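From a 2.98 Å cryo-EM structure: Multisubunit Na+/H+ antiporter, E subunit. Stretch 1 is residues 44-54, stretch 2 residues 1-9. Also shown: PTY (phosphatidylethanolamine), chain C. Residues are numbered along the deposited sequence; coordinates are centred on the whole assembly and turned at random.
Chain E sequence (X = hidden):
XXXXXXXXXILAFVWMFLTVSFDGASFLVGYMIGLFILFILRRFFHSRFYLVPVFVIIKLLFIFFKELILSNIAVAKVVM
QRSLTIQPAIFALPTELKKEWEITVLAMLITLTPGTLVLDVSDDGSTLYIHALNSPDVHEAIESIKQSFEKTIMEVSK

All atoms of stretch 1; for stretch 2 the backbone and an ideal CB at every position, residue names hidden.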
# COMPACT_ATOMS: atom_id res chain seq x y z
N PHE E 44 -25.55 6.10 -5.30
CA PHE E 44 -24.98 7.35 -5.79
C PHE E 44 -24.10 7.14 -7.01
O PHE E 44 -24.04 8.01 -7.89
CB PHE E 44 -24.17 8.03 -4.68
CG PHE E 44 -24.99 8.40 -3.49
CD1 PHE E 44 -25.83 9.50 -3.52
CD2 PHE E 44 -24.91 7.65 -2.33
CE1 PHE E 44 -26.58 9.84 -2.42
CE2 PHE E 44 -25.66 7.98 -1.22
CZ PHE E 44 -26.49 9.08 -1.27
N PHE E 45 -23.42 6.00 -7.09
CA PHE E 45 -22.58 5.70 -8.24
C PHE E 45 -23.45 5.39 -9.45
O PHE E 45 -24.66 5.15 -9.34
CB PHE E 45 -21.66 4.53 -7.92
CG PHE E 45 -20.70 4.81 -6.81
CD1 PHE E 45 -19.59 5.60 -7.02
CD2 PHE E 45 -20.92 4.29 -5.54
CE1 PHE E 45 -18.71 5.87 -5.99
CE2 PHE E 45 -20.04 4.56 -4.51
CZ PHE E 45 -18.93 5.35 -4.73
N HIS E 46 -22.83 5.39 -10.62
CA HIS E 46 -23.58 5.26 -11.86
C HIS E 46 -23.39 3.93 -12.56
O HIS E 46 -24.35 3.43 -13.15
CB HIS E 46 -23.20 6.39 -12.82
CG HIS E 46 -23.60 7.75 -12.34
ND1 HIS E 46 -22.78 8.54 -11.57
CD2 HIS E 46 -24.74 8.46 -12.52
CE1 HIS E 46 -23.40 9.68 -11.29
NE2 HIS E 46 -24.59 9.65 -11.86
N SER E 47 -22.20 3.34 -12.51
CA SER E 47 -21.92 2.18 -13.35
C SER E 47 -22.41 0.87 -12.73
O SER E 47 -23.38 0.28 -13.20
CB SER E 47 -20.42 2.12 -13.64
OG SER E 47 -19.69 1.96 -12.43
N ARG E 48 -21.78 0.45 -11.63
CA ARG E 48 -21.92 -0.90 -11.10
C ARG E 48 -21.18 -1.01 -9.78
O ARG E 48 -20.16 -0.34 -9.60
CB ARG E 48 -21.36 -1.94 -12.09
CG ARG E 48 -21.53 -3.41 -11.71
CD ARG E 48 -22.99 -3.81 -11.64
NE ARG E 48 -23.19 -5.24 -11.45
CZ ARG E 48 -24.38 -5.80 -11.23
NH1 ARG E 48 -25.46 -5.04 -11.17
NH2 ARG E 48 -24.48 -7.11 -11.08
N PHE E 49 -21.68 -1.82 -8.85
CA PHE E 49 -20.86 -2.21 -7.71
C PHE E 49 -19.67 -3.03 -8.20
O PHE E 49 -19.84 -4.00 -8.94
CB PHE E 49 -21.71 -2.98 -6.71
CG PHE E 49 -20.96 -3.39 -5.49
CD1 PHE E 49 -20.51 -2.44 -4.61
CD2 PHE E 49 -20.75 -4.72 -5.21
CE1 PHE E 49 -19.81 -2.80 -3.48
CE2 PHE E 49 -20.07 -5.09 -4.07
CZ PHE E 49 -19.60 -4.13 -3.21
N TYR E 50 -18.47 -2.64 -7.78
CA TYR E 50 -17.27 -2.91 -8.55
C TYR E 50 -16.78 -4.35 -8.50
O TYR E 50 -15.77 -4.65 -9.14
CB TYR E 50 -16.12 -1.99 -8.11
CG TYR E 50 -15.50 -2.29 -6.76
CD1 TYR E 50 -16.03 -1.77 -5.60
CD2 TYR E 50 -14.33 -3.04 -6.67
CE1 TYR E 50 -15.44 -2.03 -4.38
CE2 TYR E 50 -13.75 -3.30 -5.47
CZ TYR E 50 -14.30 -2.79 -4.33
OH TYR E 50 -13.70 -3.06 -3.12
N LEU E 51 -17.44 -5.25 -7.77
CA LEU E 51 -16.95 -6.62 -7.75
C LEU E 51 -17.34 -7.37 -9.01
O LEU E 51 -16.58 -8.24 -9.46
CB LEU E 51 -17.45 -7.35 -6.51
CG LEU E 51 -16.94 -6.85 -5.17
CD1 LEU E 51 -17.56 -7.65 -4.05
CD2 LEU E 51 -15.42 -6.91 -5.08
N VAL E 52 -18.49 -7.04 -9.60
CA VAL E 52 -18.95 -7.73 -10.82
C VAL E 52 -18.02 -7.53 -12.01
O VAL E 52 -17.73 -8.52 -12.70
CB VAL E 52 -20.41 -7.38 -11.11
CG1 VAL E 52 -20.93 -8.07 -12.36
CG2 VAL E 52 -21.29 -7.71 -9.90
N PRO E 53 -17.48 -6.32 -12.30
CA PRO E 53 -16.42 -6.26 -13.33
C PRO E 53 -15.15 -7.02 -12.99
O PRO E 53 -14.52 -7.56 -13.91
CB PRO E 53 -16.16 -4.75 -13.47
CG PRO E 53 -17.42 -4.13 -13.10
CD PRO E 53 -17.94 -4.95 -11.98
N VAL E 54 -14.79 -7.14 -11.71
CA VAL E 54 -13.61 -7.91 -11.34
C VAL E 54 -13.83 -9.40 -11.61
O VAL E 54 -12.96 -10.08 -12.19
CB VAL E 54 -13.24 -7.65 -9.86
CG1 VAL E 54 -12.08 -8.52 -9.43
CG2 VAL E 54 -12.90 -6.19 -9.66
N UNK E 1 -15.89 2.85 -12.55
CA UNK E 1 -15.66 1.51 -12.04
C UNK E 1 -14.29 1.43 -11.39
O UNK E 1 -14.01 0.53 -10.61
CB UNK E 1 -15.79 0.47 -13.16
N UNK E 2 -13.43 2.38 -11.75
CA UNK E 2 -12.14 2.55 -11.09
C UNK E 2 -12.21 3.56 -9.97
O UNK E 2 -11.37 3.53 -9.06
CB UNK E 2 -11.08 2.98 -12.10
N UNK E 3 -13.19 4.47 -10.02
CA UNK E 3 -13.38 5.45 -8.96
C UNK E 3 -13.80 4.78 -7.67
O UNK E 3 -13.36 5.18 -6.59
CB UNK E 3 -14.42 6.49 -9.37
N UNK E 4 -14.61 3.73 -7.76
CA UNK E 4 -15.01 2.99 -6.57
C UNK E 4 -13.84 2.23 -5.98
O UNK E 4 -13.72 2.12 -4.76
CB UNK E 4 -16.15 2.02 -6.90
N UNK E 5 -12.95 1.72 -6.83
CA UNK E 5 -11.79 1.00 -6.33
C UNK E 5 -10.83 1.96 -5.65
O UNK E 5 -10.31 1.68 -4.56
CB UNK E 5 -11.09 0.25 -7.46
N UNK E 6 -10.62 3.13 -6.25
CA UNK E 6 -9.79 4.17 -5.64
C UNK E 6 -10.41 4.67 -4.34
O UNK E 6 -9.69 4.97 -3.37
CB UNK E 6 -9.59 5.34 -6.61
N UNK E 7 -11.74 4.73 -4.29
CA UNK E 7 -12.43 5.21 -3.11
C UNK E 7 -12.31 4.20 -1.97
O UNK E 7 -12.15 4.58 -0.81
CB UNK E 7 -13.90 5.49 -3.43
N UNK E 8 -12.36 2.91 -2.31
CA UNK E 8 -12.13 1.87 -1.31
C UNK E 8 -10.69 1.89 -0.80
O UNK E 8 -10.45 1.66 0.39
CB UNK E 8 -12.46 0.49 -1.89
N UNK E 9 -9.73 2.19 -1.68
CA UNK E 9 -8.34 2.28 -1.25
C UNK E 9 -8.13 3.47 -0.30
O UNK E 9 -7.47 3.34 0.74
CB UNK E 9 -7.42 2.40 -2.47
C1 PTY C . -18.76 11.08 -3.72
C2 PTY C . -19.02 8.72 -9.51
C3 PTY C . -20.08 9.81 -9.22
O4 PTY C . -17.45 11.46 -4.19
C5 PTY C . -20.18 9.09 -4.37
C6 PTY C . -18.85 9.58 -3.85
O7 PTY C . -18.39 8.89 -2.64
C8 PTY C . -18.95 9.11 -1.43
O10 PTY C . -20.05 9.57 -1.25
C11 PTY C . -18.02 8.70 -0.33
C12 PTY C . -16.62 9.24 -0.55
C13 PTY C . -16.09 10.09 0.59
C14 PTY C . -15.87 9.32 1.88
C15 PTY C . -15.21 10.15 2.96
C16 PTY C . -13.83 10.66 2.57
C17 PTY C . -13.22 11.64 3.56
C18 PTY C . -12.97 11.06 4.94
C19 PTY C . -12.30 12.03 5.90
C20 PTY C . -10.96 12.55 5.41
C30 PTY C . -16.91 12.58 -3.69
C31 PTY C . -15.56 12.83 -4.28
O30 PTY C . -17.46 13.27 -2.88
C32 PTY C . -14.44 12.07 -3.58
C33 PTY C . -14.20 12.55 -2.16
C34 PTY C . -12.86 12.12 -1.58
C35 PTY C . -12.55 12.77 -0.24
C36 PTY C . -11.14 12.50 0.26
C37 PTY C . -10.05 13.05 -0.64
P1 PTY C . -20.82 10.05 -6.68
O11 PTY C . -19.82 10.29 -7.88
O12 PTY C . -21.90 9.40 -7.20
O13 PTY C . -21.11 11.25 -6.02
O14 PTY C . -20.12 9.10 -5.81
N1 PTY C . -19.61 7.69 -10.37

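Position 1 has no preceding residue, and its CA-to-CB bond runs sideways to stretch 1. The ideal CB lies 4.2 Å from S47 OG and 4.9 Å from P53 CG, so a long, flexible chain could run between the serine and the proline ring; leucine, lysine or methionine would all fit, and the start of the chain favours methionine. The residue is M1. With chi1 m, chi2 t and chi3 m, it brings CG to 3.3 Å from S47 OG and SD to 3.7 Å from P53 CG, an apolar contact at the ring.

Position 2 points away, with nothing of stretch 1 within 5.5 Å of its ideal CB. This contact sets no preference; the residue is A2, whose O accepts the backbone hydrogen bond from N of position 6 at 2.9 Å.

Position 3 points sideways. Its ideal CB is 5.5 Å from F45 CE1, too far for a small side chain to touch the ring, and the lipid PTY lies nearby. A large apolar residue, leucine, methionine or an aromatic, would bridge the gap. F3, with chi1 t, does so: its CD2 is 3.8 Å from F45 CE1, each ring meeting the other at its edge, and the same F3 CD2 is 3.8 Å from PTY C2.

Position 4 points toward stretch 1, and its surroundings are mixed. The ideal CB is 4.0 Å from Y50 CD1, 4.7 Å from F45 CE1 and 5.4 Å from R48 O. The aromatic rings would accept methylenes, while the carbonyl oxygen calls for a donor at the end of a chain; glutamine or lysine would suit, and leucine or methionine would leave the carbonyl unanswered from here. Q4 meets both demands. Its CG sits 3.9 Å from the centroid of the F45 ring, 18° off the normal, a CH-pi contact over the face opposite PTY C5. Beyond it, Q4 NE2 donates to R48 O at 2.7 Å with an N-H...O angle of 137°. Q4 OE1 lies 3.2 Å from Y50 N, but the angle is too poor for a hydrogen bond.

Position 5 points sideways, its ideal CB 4.7 Å from Y50 CD2. A branched or long aliphatic chain would suit. I5 places CG1 3.6 Å from Y50 CD2.

Position 6 is out of reach and unconstrained here; it is L6.

Position 7 points toward F45, with the ideal CB 5.2 Å from F45 CZ. Leucine, isoleucine or methionine could cover that distance. L7 CD1 reaches the ring edge, 4.0 Å from F45 CZ, and lies 3.3 Å from PTY O7.

Position 8 also points toward stretch 1, its ideal CB 4.0 Å from Y50 OH. A short polar residue, such as asparagine, aspartate or serine, is expected. N8 accepts through OD1 a very short hydrogen bond from Y50 OH, 2.4 Å; its ND2 is hydrogen-bonded elsewhere in the structure.

Position 9 is out of reach, and the residue is V9.

Stretch 2 1-9: MAFQILLNV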
# COMPACT_ATOMS: atom_id res chain seq x y z
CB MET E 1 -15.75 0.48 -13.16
CG MET E 1 -17.11 0.37 -13.81
SD MET E 1 -17.16 -0.95 -15.03
CE MET E 1 -16.16 -0.24 -16.34
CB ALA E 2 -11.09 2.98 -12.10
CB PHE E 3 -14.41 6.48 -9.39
CG PHE E 3 -14.64 7.56 -8.39
CD1 PHE E 3 -13.68 8.53 -8.18
CD2 PHE E 3 -15.83 7.63 -7.69
CE1 PHE E 3 -13.89 9.54 -7.26
CE2 PHE E 3 -16.05 8.64 -6.78
CZ PHE E 3 -15.08 9.59 -6.56
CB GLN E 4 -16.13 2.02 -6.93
CG GLN E 4 -17.30 2.68 -7.59
CD GLN E 4 -18.34 1.69 -7.95
OE1 GLN E 4 -18.22 0.51 -7.63
NE2 GLN E 4 -19.36 2.12 -8.68
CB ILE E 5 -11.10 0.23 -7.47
CG1 ILE E 5 -12.10 -0.69 -8.16
CG2 ILE E 5 -9.98 -0.61 -6.92
CD1 ILE E 5 -11.56 -1.33 -9.40
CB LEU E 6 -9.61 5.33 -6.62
CG LEU E 6 -8.76 6.50 -6.13
CD1 LEU E 6 -7.31 6.08 -5.95
CD2 LEU E 6 -8.89 7.67 -7.06
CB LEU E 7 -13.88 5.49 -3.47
CG LEU E 7 -14.64 6.52 -2.63
CD1 LEU E 7 -15.65 7.19 -3.52
CD2 LEU E 7 -15.32 5.91 -1.44
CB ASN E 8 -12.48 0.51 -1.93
CG ASN E 8 -12.90 -0.53 -0.90
OD1 ASN E 8 -13.54 -1.51 -1.26
ND2 ASN E 8 -12.55 -0.32 0.36
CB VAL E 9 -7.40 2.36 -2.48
CG1 VAL E 9 -5.97 2.67 -2.06
CG2 VAL E 9 -7.42 1.05 -3.22
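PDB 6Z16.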